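Local coordinates for diaminopimelate decarboxylase (Psychromonas ingrahamii, PDB 4XG1), which probably catalyses the pyridoxal-phosphate-dependent decarboxylation of meso-2,6-diaminopimelate to L-lysine, the closing step of bacterial lysine biosynthesis, at residues I110-S113 with A114-A118; Y183-A186 with S187-F191; C199-G202 with S203-E207; D223-E227 with K228-I232; D310-R313 with P314-Y317. All blocks are in the same frame, centred on the assembly; numbering follows the deposited sequence.

Contact 1 (I110-S113 with A114-A118); sequences IEIS and AALQA
Ile110, Glu111, Ile112 and Ser113 each give their carbonyl oxygen to the N-H four residues further on, the i to i+4 ladder of an alpha-helix. This is helix 109-117, the crossover helix of a beta-alpha-beta unit of the TIM barrel, between strands 100-102 and 122-125. Ala114 N sits 3.0 Å from Ile110 O, and Ala115 N is as far from Glu111 O. Leu116 N follows at 2.9 Å from Ile112 O. The last rung, Gln117 N to Ser113 O at 2.8 Å, is also the straightest of the four, with 170° at the hydrogen.

On the inner face Ile112 and Leu116 run alongside each other down one side of the helix, one turn apart. In Ile112 the methyl branch CG2, not CG1, stands anti to the backbone N (chi1 -68°), and that branch does the touching, 3.9 Å from Leu116 CD1. The pair packs on Val137 of helix 128-140 and on Phe123 of the following strand. Ala115 puts its single methyl against Phe102 and Phe123 of the two flanking strands.

Glu111 leaves the helix on a different side. One carboxylate oxygen, OE2, takes the N-H of Val84, while OE1 reaches back to Thr108 N just ahead of the helix, so both oxygens have a backbone donor and the group is fixed in rotation. The side chain of Leu116 leans back over the previous turn, which leaves its CG 3.3 Å from Ile112 O.

Contact 2 (Y183-A186 with S187-F191); sequences YKIA and SDLEF. With K (potassium ion), chain O.
Tyr183 starts the last turn of helix 179-188, and its carbonyl oxygen accepts Ser187 N at 3.0 Å. The ring runs toward the barrel wall, where its OH is hydrogen-bonded to Gly196 O and Ile149 N, tying the helix to strands 192-198 and 145-152.

Lys184 comes next, with two donors at its carbonyl oxygen: Asp188 N at 2.9 Å, nearly straight on, and Ser187 OG, a bond modelled so short that its length is doubtful. The hydroxyl gets there because OG stands between the backbone N and the carbonyl carbon (chi1 78°) and folds back on the preceding turn. The lysine chain is modelled with a nearly eclipsed last torsion (chi4 -12°), which leaves NZ 3.5 Å from Asp188 OD2, a long salt bridge on the solvent-exposed side.

Ile185 lays its CG2 branch along Leu189, with CG2 to Leu189 CD1 at 3.9 Å; nearby lie Tyr132 and Asn135 of helix 128-140. Ala186 ends the segment with its CB against Ile194 of strand 192-198. Its carbonyl takes Leu189 N at 2.9 Å, a donor three residues on and above the carbonyl plane, as the helix gives out.

At this helix end a potassium ion collects carbonyl oxygens: Ser187 O and Leu189 O, each 3.1 Å away, with Leu192 O and a water. A cation held by main-chain oxygens at the C-terminal end of a helix is likely to offset the partial negative charge gathered there.

Contact 3 (C199-G202 with S203-E207); sequences CHIG and SQLTE. With LLP ((2S)-2-amino-6-[[3-hydroxy-2-methyl-5-(phosphonooxymethyl)pyridin-4-yl]methylideneamino]hexanoic acid), chain T; TME (propane), chain Q; SCN (thiocyanate ion), chain M.
Ile201 and Leu205 cross obliquely, methyl against methyl, with Ile201 CD1 3.5 Å from Leu205 CD1. Ile201 reaches across because its CG1 branch takes the position between backbone N and carbonyl carbon (chi1 53°), and Phe211 of helix 209-227 touches both side chains. Between them Gly202 sits at phi 160°, where a side chain would run into Ser203 N and the carbonyl before it.

His200 points the opposite way, into the pocket. Its CG is anti to the backbone N (chi1 175°), and one ring face covers the pyridine of the pyridoxal phosphate-lysine adduct, whose C3 lies 3.5 Å above the imidazole plane, over its centre. Gly202 N stands towards the rim of the other face. ND1 is hydrogen-bonded to Gly239 N, which fixes the ring's rotation, and NE2 makes a weak bond to a thiocyanate nitrogen at 3.3 Å. Replaced by an alanine, His200 would no longer cover this face, the pyridine would probably be freer to tilt, and Gly239 N would lose its partner.

Ser203 turns its hydroxyl to the phosphate: OG binds OP2 of the adduct at a modelled distance too short to trust in detail, and also meets Arg277 NH2. A histidine over the cofactor face and a serine at its phosphate, on the loop after strand 192-198, belong to the cofactor site of the barrel-type, fold III decarboxylases.

Contact 4 (D223-E227 with K228-I232); sequences DLLAE and KGITI
Leu225 is the residue round which the close side of this helix end is built: its carbonyl oxygen takes Ile230 N at 2.8 Å, with 161° at the hydrogen, and its side chain packs on what follows. Leu225 CB faces Ile230 CB at 4.2 Å. Further out, its CD1 meets Ile232 CG1 at 4.2 Å, the two side chains slanting across each other. Leu225 is also covered by Leu180 and Ile230 by Ser187, both of helix 179-188, while Ile232 leans on Ile194 of strand 192-198, so this side faces the barrel.

Beside that apolar patch the chain turns off the helix. Lys228 N still reaches Leu224 O at 3.2 Å, though from above the carbonyl plane, and Gly229 N turns in to Ala226 O in a bond whose modelled length is implausibly small. Gly229 takes phi 73°, which glycine adopts with least strain, and swings the chain off the axis of helix 209-227.

The outer side is loose. Lys228 lays CB and CG against Leu224 O, CG at 3.5 Å, but bends at chi2 and chi4 and carries its amine away. Glu227 extends separately, its OE1 6.9 Å from Lys228 NZ, so the opposite charges do not pair; both residues touch a crystal neighbour.

Together the nested bonds to Leu225 O and Ala226 O make a Schellman motif. It occupies carbonyls that the ending helix would otherwise leave without intrahelical donors, and the Leu225-Ile230 contact adds apolar pairing on its barrel-facing side.

Contact 5 (D310-R313 with P314-Y317); sequences DLIR and PALY. With LLP ((2S)-2-amino-6-[[3-hydroxy-2-methyl-5-(phosphonooxymethyl)pyridin-4-yl]methylideneamino]hexanoic acid), chain T.
Ile312 and Arg313 give the backbone bonds that open helix 313-317: Leu316 N to Ile312 O at 2.8 Å, nearly collinear with the C=O, and Tyr317 N to Arg313 O, also 2.8 Å. A water extends this network, donating to Leu311 O and accepting from Ala315 N, at 2.9 Å, the N-H that the first turn leaves over.

Apolar packing is modest. Leu311 meets the proline ring at about a right angle, CG to Pro314 CD 3.9 Å, and Ile312 CG1 crosses Leu316 CB at 4.1 Å.

The polar side chains serve the lysine end of the bound adduct. Arg313 bends at chi3 (53°) and presents the edge of its guanidinium to the carboxylate in a two-pronged grip, NE to O of the adduct at 2.7 Å and NH2 to OXT at 2.8 Å. Tyr317 stands beside it: the carboxylate oxygen OXT lies over a ring face, and OH accepts from the adduct's amino N at 2.7 Å while also bonding to Glu349 of the second subunit. A phenylalanine in place of Tyr317 would probably leave that amino group and Glu349 each short of one partner. Both residues are predicted to bind substrate.

In the chain this short helix comes between strands 300-304 and 323-325, and it sits at the dimer interface: Ile312 packs on Ile312 of the second subunit, and Leu316 on its Ala315.

Overall arrangement
Contacts 3 and 5 share one ligand from opposite ends: 199-207 holds the pyridine and phosphate of the adduct, 310-317 its lysine carboxylate and amino group. Their centres lie 20 Å apart and their nearest atoms about 6 Å, the ligand spanning the gap. Contacts 1, 2 and 4 belong to the barrel's outer helices. Contacts 2 and 4 touch directly, Tyr183 CB meeting Leu225 CD2 at 3.7 Å and Ser187 CB meeting Ile230 CD1 at 4.0 Å, so successive helix ends pack together. Contact 1 stands apart, about 7 Å from contact 2 at the nearest atoms. Contacts 4 and 5 are furthest apart, 44 Å between centres, on opposite sides of the chain's centre.

Contact 1 (I110-S113 with A114-A118)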
# COMPACT_ATOMS: atom_id res chain seq x y z
N ILE B 110 8.65 -0.27 23.06
CA ILE B 110 9.00 1.10 22.73
C ILE B 110 7.76 1.98 22.56
O ILE B 110 7.71 3.10 23.10
CB ILE B 110 9.89 1.17 21.48
CG1 ILE B 110 11.27 0.59 21.81
CG2 ILE B 110 10.04 2.62 20.99
CD1 ILE B 110 12.24 0.54 20.65
N GLU B 111 6.76 1.48 21.86
CA GLU B 111 5.53 2.23 21.68
C GLU B 111 4.81 2.36 23.00
O GLU B 111 4.21 3.38 23.28
CB GLU B 111 4.60 1.54 20.65
CG GLU B 111 5.20 1.43 19.26
CD GLU B 111 4.24 0.78 18.25
OE1 GLU B 111 4.03 -0.44 18.35
OE2 GLU B 111 3.73 1.50 17.35
N ILE B 112 4.79 1.31 23.79
CA ILE B 112 4.05 1.35 25.06
C ILE B 112 4.68 2.33 26.05
O ILE B 112 3.99 3.13 26.68
CB ILE B 112 3.98 -0.02 25.71
CG1 ILE B 112 3.10 -0.96 24.87
CG2 ILE B 112 3.38 0.10 27.09
CD1 ILE B 112 3.50 -2.42 24.99
N SER B 113 6.00 2.29 26.13
CA SER B 113 6.75 3.29 26.85
C SER B 113 6.46 4.72 26.41
O SER B 113 6.21 5.60 27.22
CB SER B 113 8.22 3.00 26.68
OG SER B 113 8.94 3.89 27.50
N ALA B 114 6.45 4.96 25.11
CA ALA B 114 6.23 6.32 24.65
C ALA B 114 4.86 6.79 25.02
O ALA B 114 4.66 7.97 25.38
CB ALA B 114 6.44 6.44 23.15
N ALA B 115 3.90 5.89 24.93
CA ALA B 115 2.50 6.25 25.18
C ALA B 115 2.27 6.48 26.68
O ALA B 115 1.51 7.37 27.10
CB ALA B 115 1.59 5.15 24.68
N LEU B 116 2.93 5.65 27.49
CA LEU B 116 2.90 5.83 28.94
C LEU B 116 3.52 7.16 29.32
O LEU B 116 2.88 7.97 30.00
CB LEU B 116 3.63 4.67 29.65
CG LEU B 116 2.78 3.40 29.77
CD1 LEU B 116 3.58 2.23 30.31
CD2 LEU B 116 1.58 3.65 30.65
N GLN B 117 4.70 7.45 28.76
CA GLN B 117 5.36 8.73 29.04
C GLN B 117 4.57 9.93 28.53
O GLN B 117 4.72 11.01 29.04
CB GLN B 117 6.78 8.74 28.50
CG GLN B 117 7.66 7.76 29.24
CD GLN B 117 8.99 7.50 28.57
OE1 GLN B 117 9.19 6.46 27.94
NE2 GLN B 117 9.91 8.45 28.68
N ALA B 118 3.71 9.74 27.55
CA ALA B 118 2.84 10.82 27.09
C ALA B 118 1.54 10.84 27.86
O ALA B 118 0.71 11.74 27.66
CB ALA B 118 2.55 10.67 25.62

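Contact 2 (Y183-A186 with S187-F191)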
# COMPACT_ATOMS: atom_id res chain seq x y z
N TYR B 183 -9.81 -10.26 32.39
CA TYR B 183 -10.04 -9.09 33.18
C TYR B 183 -9.52 -9.34 34.58
O TYR B 183 -9.06 -8.42 35.25
CB TYR B 183 -11.50 -8.71 33.21
CG TYR B 183 -11.76 -7.58 32.28
CD1 TYR B 183 -11.43 -6.28 32.62
CD2 TYR B 183 -12.33 -7.79 31.01
CE1 TYR B 183 -11.68 -5.22 31.76
CE2 TYR B 183 -12.57 -6.73 30.14
CZ TYR B 183 -12.24 -5.45 30.52
OH TYR B 183 -12.50 -4.39 29.70
N LYS B 184 -9.61 -10.60 35.00
CA LYS B 184 -9.12 -10.99 36.30
C LYS B 184 -7.64 -10.81 36.34
O LYS B 184 -7.12 -10.16 37.22
CB LYS B 184 -9.49 -12.45 36.59
CG LYS B 184 -8.98 -12.99 37.93
CD LYS B 184 -9.92 -14.06 38.49
CE LYS B 184 -9.63 -14.45 39.97
NZ LYS B 184 -8.33 -13.95 40.54
N ILE B 185 -6.96 -11.45 35.40
CA ILE B 185 -5.51 -11.40 35.30
C ILE B 185 -5.03 -9.96 35.34
O ILE B 185 -4.04 -9.65 35.98
CB ILE B 185 -5.02 -12.04 33.99
CG1 ILE B 185 -5.21 -13.56 34.06
CG2 ILE B 185 -3.55 -11.72 33.75
CD1 ILE B 185 -5.03 -14.29 32.74
N ALA B 186 -5.75 -9.09 34.65
CA ALA B 186 -5.42 -7.68 34.64
C ALA B 186 -5.51 -7.10 36.05
O ALA B 186 -4.62 -6.38 36.48
CB ALA B 186 -6.35 -6.92 33.71
N SER B 187 -6.63 -7.38 36.73
CA SER B 187 -6.84 -6.92 38.12
C SER B 187 -5.65 -7.36 38.99
O SER B 187 -5.08 -6.57 39.71
CB SER B 187 -8.13 -7.45 38.71
OG SER B 187 -7.93 -8.78 39.08
N ASP B 188 -5.25 -8.62 38.85
CA ASP B 188 -4.11 -9.15 39.60
C ASP B 188 -2.79 -8.48 39.26
O ASP B 188 -1.81 -8.66 39.98
CB ASP B 188 -3.95 -10.66 39.37
CG ASP B 188 -5.06 -11.49 40.04
OD1 ASP B 188 -5.79 -10.95 40.92
OD2 ASP B 188 -5.17 -12.69 39.67
N LEU B 189 -2.73 -7.76 38.15
CA LEU B 189 -1.49 -7.13 37.79
C LEU B 189 -1.45 -5.75 38.40
O LEU B 189 -2.47 -5.00 38.40
CB LEU B 189 -1.28 -7.12 36.28
CG LEU B 189 -1.03 -8.54 35.74
CD1 LEU B 189 -1.33 -8.59 34.25
CD2 LEU B 189 0.39 -9.00 36.03
N GLU B 190 -0.25 -5.47 38.90
CA GLU B 190 -0.02 -4.41 39.87
C GLU B 190 0.10 -3.09 39.18
O GLU B 190 -0.43 -2.09 39.66
CB GLU B 190 1.28 -4.65 40.60
CG GLU B 190 1.35 -4.05 42.00
CD GLU B 190 2.75 -4.22 42.58
OE1 GLU B 190 3.51 -5.09 42.09
OE2 GLU B 190 3.09 -3.47 43.52
N PHE B 191 0.80 -3.11 38.04
CA PHE B 191 1.10 -1.90 37.28
C PHE B 191 0.11 -1.62 36.14
O PHE B 191 0.34 -0.72 35.33
CB PHE B 191 2.56 -1.95 36.84
CG PHE B 191 3.50 -1.81 37.99
CD1 PHE B 191 3.73 -0.56 38.55
CD2 PHE B 191 4.07 -2.93 38.59
CE1 PHE B 191 4.57 -0.42 39.64
CE2 PHE B 191 4.91 -2.79 39.69
CZ PHE B 191 5.16 -1.53 40.21
K K O . -5.32 -3.69 38.55
O HOH W 1 -7.65 -2.45 38.32

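Contact 3 (C199-G202 with S203-E207)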
# COMPACT_ATOMS: atom_id res chain seq x y z
N CYS B 199 -14.45 -2.56 22.21
CA CYS B 199 -14.63 -3.43 21.08
C CYS B 199 -14.61 -2.71 19.74
O CYS B 199 -14.84 -1.48 19.66
CB CYS B 199 -15.94 -4.19 21.20
SG CYS B 199 -17.34 -3.13 20.79
N HIS B 200 -14.33 -3.48 18.69
CA HIS B 200 -14.48 -2.97 17.35
C HIS B 200 -14.94 -4.14 16.46
O HIS B 200 -14.24 -5.11 16.36
CB HIS B 200 -13.16 -2.34 16.87
CG HIS B 200 -13.20 -1.88 15.45
ND1 HIS B 200 -13.70 -0.66 15.08
CD2 HIS B 200 -12.84 -2.50 14.30
CE1 HIS B 200 -13.67 -0.54 13.77
NE2 HIS B 200 -13.13 -1.63 13.27
N ILE B 201 -16.12 -4.02 15.85
CA ILE B 201 -16.79 -5.19 15.29
C ILE B 201 -16.64 -5.36 13.77
O ILE B 201 -16.89 -6.44 13.24
CB ILE B 201 -18.30 -5.21 15.62
CG1 ILE B 201 -18.99 -3.91 15.22
CG2 ILE B 201 -18.47 -5.39 17.10
CD1 ILE B 201 -20.49 -4.04 15.14
N GLY B 202 -16.19 -4.30 13.11
CA GLY B 202 -15.85 -4.35 11.72
C GLY B 202 -15.84 -2.96 11.14
O GLY B 202 -15.91 -1.98 11.86
N SER B 203 -15.82 -2.88 9.81
CA SER B 203 -15.79 -1.59 9.12
C SER B 203 -16.74 -1.60 7.95
O SER B 203 -17.13 -2.65 7.47
CB SER B 203 -14.37 -1.25 8.67
OG SER B 203 -14.26 0.11 8.34
N GLN B 204 -17.11 -0.40 7.53
CA GLN B 204 -18.14 -0.23 6.48
C GLN B 204 -19.40 -1.05 6.79
O GLN B 204 -19.91 -1.77 5.94
CB GLN B 204 -17.53 -0.59 5.10
CG GLN B 204 -18.37 -0.31 3.86
CD GLN B 204 -18.94 1.12 3.83
OE1 GLN B 204 -18.45 2.02 4.52
NE2 GLN B 204 -19.94 1.34 2.98
N LEU B 205 -19.89 -0.96 8.03
CA LEU B 205 -21.13 -1.60 8.39
C LEU B 205 -22.29 -0.66 8.06
O LEU B 205 -22.22 0.53 8.34
CB LEU B 205 -21.15 -1.99 9.87
CG LEU B 205 -20.00 -2.90 10.29
CD1 LEU B 205 -20.15 -3.34 11.72
CD2 LEU B 205 -19.87 -4.12 9.37
N THR B 206 -23.33 -1.19 7.43
CA THR B 206 -24.45 -0.38 6.90
C THR B 206 -25.78 -0.55 7.65
O THR B 206 -26.81 -0.11 7.17
CB THR B 206 -24.68 -0.68 5.40
OG1 THR B 206 -24.90 -2.07 5.23
CG2 THR B 206 -23.44 -0.26 4.54
N GLU B 207 -25.73 -1.17 8.83
CA GLU B 207 -26.90 -1.44 9.69
C GLU B 207 -26.57 -1.02 11.13
O GLU B 207 -25.43 -1.21 11.58
CB GLU B 207 -27.20 -2.95 9.70
CG GLU B 207 -27.56 -3.54 8.34
CD GLU B 207 -29.00 -4.01 8.33
OE1 GLU B 207 -29.30 -5.07 8.97
OE2 GLU B 207 -29.83 -3.30 7.71
N1 LLP T . -11.00 1.33 15.75
C2 LLP T . -10.27 0.24 15.49
C2' LLP T . -9.71 -0.56 16.64
C3 LLP T . -10.04 -0.11 14.08
O3 LLP T . -9.34 -1.23 13.76
C4 LLP T . -10.62 0.72 13.02
C4' LLP T . -10.47 0.43 11.56
C5 LLP T . -11.40 1.90 13.44
C6 LLP T . -11.52 2.15 14.80
C5' LLP T . -12.03 2.85 12.46
OP4 LLP T . -12.95 2.25 11.64
P LLP T . -13.82 3.04 10.56
OP1 LLP T . -12.81 3.91 9.82
OP2 LLP T . -14.61 1.99 9.74
OP3 LLP T . -14.95 3.78 11.31
N LLP T . -8.28 -0.09 4.77
CA LLP T . -9.76 -0.43 4.89
CB LLP T . -10.34 0.09 6.20
CG LLP T . -10.40 -0.91 7.34
CD LLP T . -9.85 -0.34 8.63
CE LLP T . -10.14 -1.30 9.80
NZ LLP T . -9.86 -0.83 11.18
C LLP T . -10.51 0.26 3.78
O LLP T . -9.95 1.04 3.02
OXT LLP T . -11.70 0.10 3.59
C1 TME Q . -30.90 -2.77 11.24
C2 TME Q . -30.64 -1.35 11.73
C3 TME Q . -30.35 -0.32 10.61
S SCN M . -11.92 -5.48 12.57
C SCN M . -11.98 -4.37 11.53
N SCN M . -12.12 -3.51 10.76

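Contact 4 (D223-E227 with K228-I232)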
# COMPACT_ATOMS: atom_id res chain seq x y z
N ASP B 223 -21.71 -5.45 33.93
CA ASP B 223 -22.44 -5.84 35.13
C ASP B 223 -21.83 -7.06 35.80
O ASP B 223 -21.52 -7.02 36.99
CB ASP B 223 -23.91 -6.05 34.79
CG ASP B 223 -24.58 -4.74 34.38
OD1 ASP B 223 -23.98 -3.66 34.58
OD2 ASP B 223 -25.71 -4.78 33.86
N LEU B 224 -21.56 -8.10 35.03
CA LEU B 224 -20.88 -9.26 35.60
C LEU B 224 -19.56 -8.88 36.24
O LEU B 224 -19.13 -9.53 37.19
CB LEU B 224 -20.69 -10.37 34.56
CG LEU B 224 -22.04 -11.00 34.19
CD1 LEU B 224 -21.89 -11.85 32.93
CD2 LEU B 224 -22.60 -11.84 35.33
N LEU B 225 -18.91 -7.85 35.71
CA LEU B 225 -17.62 -7.39 36.25
C LEU B 225 -17.82 -6.56 37.52
O LEU B 225 -17.02 -6.66 38.44
CB LEU B 225 -16.80 -6.58 35.23
CG LEU B 225 -16.17 -7.31 34.05
CD1 LEU B 225 -15.89 -6.32 32.92
CD2 LEU B 225 -14.90 -8.06 34.43
N ALA B 226 -18.88 -5.76 37.55
CA ALA B 226 -19.24 -5.05 38.78
C ALA B 226 -19.36 -6.07 39.93
O ALA B 226 -18.56 -6.03 40.89
CB ALA B 226 -20.53 -4.27 38.60
N GLU B 227 -20.30 -7.01 39.79
CA GLU B 227 -20.44 -8.10 40.76
C GLU B 227 -19.13 -8.70 41.17
O GLU B 227 -18.93 -8.99 42.34
CB GLU B 227 -21.30 -9.22 40.23
CG GLU B 227 -22.77 -8.90 40.15
CD GLU B 227 -23.46 -9.82 39.17
OE1 GLU B 227 -23.06 -11.01 39.08
OE2 GLU B 227 -24.38 -9.35 38.46
N LYS B 228 -18.23 -8.92 40.23
CA LYS B 228 -16.90 -9.45 40.58
C LYS B 228 -15.95 -8.39 41.15
O LYS B 228 -14.76 -8.66 41.37
CB LYS B 228 -16.25 -10.19 39.39
CG LYS B 228 -16.91 -11.52 39.04
CD LYS B 228 -15.87 -12.61 38.77
CE LYS B 228 -16.51 -13.94 38.35
NZ LYS B 228 -17.19 -14.66 39.47
N GLY B 229 -16.47 -7.21 41.46
CA GLY B 229 -15.69 -6.19 42.15
C GLY B 229 -14.65 -5.54 41.26
O GLY B 229 -13.60 -5.12 41.74
N ILE B 230 -14.93 -5.47 39.96
CA ILE B 230 -14.14 -4.72 39.01
C ILE B 230 -14.98 -3.61 38.49
O ILE B 230 -16.08 -3.80 38.11
CB ILE B 230 -13.65 -5.59 37.89
CG1 ILE B 230 -12.92 -6.77 38.48
CG2 ILE B 230 -12.77 -4.81 36.97
CD1 ILE B 230 -11.99 -7.49 37.57
N THR B 231 -14.42 -2.42 38.49
CA THR B 231 -15.13 -1.21 38.16
C THR B 231 -14.77 -0.75 36.79
O THR B 231 -13.64 -0.84 36.42
CB THR B 231 -14.68 -0.11 39.11
OG1 THR B 231 -15.00 -0.50 40.44
CG2 THR B 231 -15.36 1.17 38.75
N ILE B 232 -15.74 -0.24 36.06
CA ILE B 232 -15.53 0.11 34.67
C ILE B 232 -15.92 1.53 34.36
O ILE B 232 -17.05 1.87 34.32
CB ILE B 232 -16.24 -0.88 33.73
CG1 ILE B 232 -15.60 -2.24 33.81
CG2 ILE B 232 -16.22 -0.41 32.29
CD1 ILE B 232 -14.16 -2.21 33.47

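Contact 5 (D310-R313 with P314-Y317)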
# COMPACT_ATOMS: atom_id res chain seq x y z
N ASP B 310 -1.48 5.70 -5.42
CA ASP B 310 -2.17 6.88 -4.86
C ASP B 310 -3.42 6.44 -4.10
O ASP B 310 -3.72 6.97 -3.02
CB ASP B 310 -2.53 7.78 -5.98
CG ASP B 310 -1.34 8.24 -6.76
OD1 ASP B 310 -0.50 9.00 -6.19
OD2 ASP B 310 -1.30 7.98 -7.98
N LEU B 311 -4.14 5.45 -4.67
CA LEU B 311 -5.38 4.96 -4.11
C LEU B 311 -5.50 3.50 -4.35
O LEU B 311 -5.73 3.04 -5.49
CB LEU B 311 -6.59 5.65 -4.75
CG LEU B 311 -7.97 5.18 -4.31
CD1 LEU B 311 -8.28 5.61 -2.89
CD2 LEU B 311 -9.03 5.76 -5.21
N ILE B 312 -5.39 2.72 -3.28
CA ILE B 312 -5.32 1.26 -3.45
C ILE B 312 -6.66 0.54 -3.29
O ILE B 312 -6.76 -0.66 -3.54
CB ILE B 312 -4.25 0.67 -2.53
CG1 ILE B 312 -3.78 -0.69 -3.07
CG2 ILE B 312 -4.80 0.50 -1.13
CD1 ILE B 312 -2.51 -1.21 -2.47
N ARG B 313 -7.68 1.26 -2.87
CA ARG B 313 -8.92 0.60 -2.41
C ARG B 313 -9.55 -0.23 -3.52
O ARG B 313 -9.94 -1.37 -3.29
CB ARG B 313 -9.92 1.59 -1.81
CG ARG B 313 -9.32 2.55 -0.79
CD ARG B 313 -10.34 3.15 0.18
NE ARG B 313 -11.12 2.08 0.83
CZ ARG B 313 -12.36 1.71 0.52
NH1 ARG B 313 -13.04 2.32 -0.46
NH2 ARG B 313 -12.94 0.74 1.20
N PRO B 314 -9.62 0.30 -4.74
CA PRO B 314 -10.18 -0.51 -5.80
C PRO B 314 -9.39 -1.77 -6.08
O PRO B 314 -9.96 -2.86 -6.18
CB PRO B 314 -10.15 0.44 -7.02
CG PRO B 314 -10.21 1.81 -6.42
CD PRO B 314 -9.34 1.68 -5.19
N ALA B 315 -8.08 -1.67 -6.18
CA ALA B 315 -7.25 -2.88 -6.39
C ALA B 315 -7.26 -3.84 -5.23
O ALA B 315 -7.31 -5.04 -5.40
CB ALA B 315 -5.82 -2.47 -6.65
N LEU B 316 -7.27 -3.34 -4.02
CA LEU B 316 -7.11 -4.23 -2.88
C LEU B 316 -8.43 -4.84 -2.43
O LEU B 316 -8.45 -5.97 -1.93
CB LEU B 316 -6.45 -3.50 -1.71
CG LEU B 316 -6.28 -4.35 -0.45
CD1 LEU B 316 -5.44 -5.60 -0.73
CD2 LEU B 316 -5.60 -3.50 0.62
N TYR B 317 -9.53 -4.09 -2.58
CA TYR B 317 -10.81 -4.55 -2.08
C TYR B 317 -11.89 -4.66 -3.15
O TYR B 317 -13.01 -4.96 -2.83
CB TYR B 317 -11.31 -3.58 -1.04
CG TYR B 317 -10.33 -3.21 0.05
CD1 TYR B 317 -10.00 -4.09 1.05
CD2 TYR B 317 -9.81 -1.94 0.13
CE1 TYR B 317 -9.16 -3.72 2.06
CE2 TYR B 317 -8.96 -1.57 1.15
CZ TYR B 317 -8.65 -2.45 2.10
OH TYR B 317 -7.76 -2.07 3.08
N1 LLP T . -11.00 1.33 15.75
C2 LLP T . -10.27 0.24 15.49
C2' LLP T . -9.71 -0.56 16.64
C3 LLP T . -10.04 -0.11 14.08
O3 LLP T . -9.34 -1.23 13.76
C4 LLP T . -10.62 0.72 13.02
C4' LLP T . -10.47 0.43 11.56
C5 LLP T . -11.40 1.90 13.44
C6 LLP T . -11.52 2.15 14.80
C5' LLP T . -12.03 2.85 12.46
OP4 LLP T . -12.95 2.25 11.64
P LLP T . -13.82 3.04 10.56
OP1 LLP T . -12.81 3.91 9.82
OP2 LLP T . -14.61 1.99 9.74
OP3 LLP T . -14.95 3.78 11.31
N LLP T . -8.28 -0.09 4.77
CA LLP T . -9.76 -0.43 4.89
CB LLP T . -10.34 0.09 6.20
CG LLP T . -10.40 -0.91 7.34
CD LLP T . -9.85 -0.34 8.63
CE LLP T . -10.14 -1.30 9.80
NZ LLP T . -9.86 -0.83 11.18
C LLP T . -10.51 0.26 3.78
O LLP T . -9.95 1.04 3.02
OXT LLP T . -11.70 0.10 3.59
O HOH W 2 -6.58 0.80 -6.71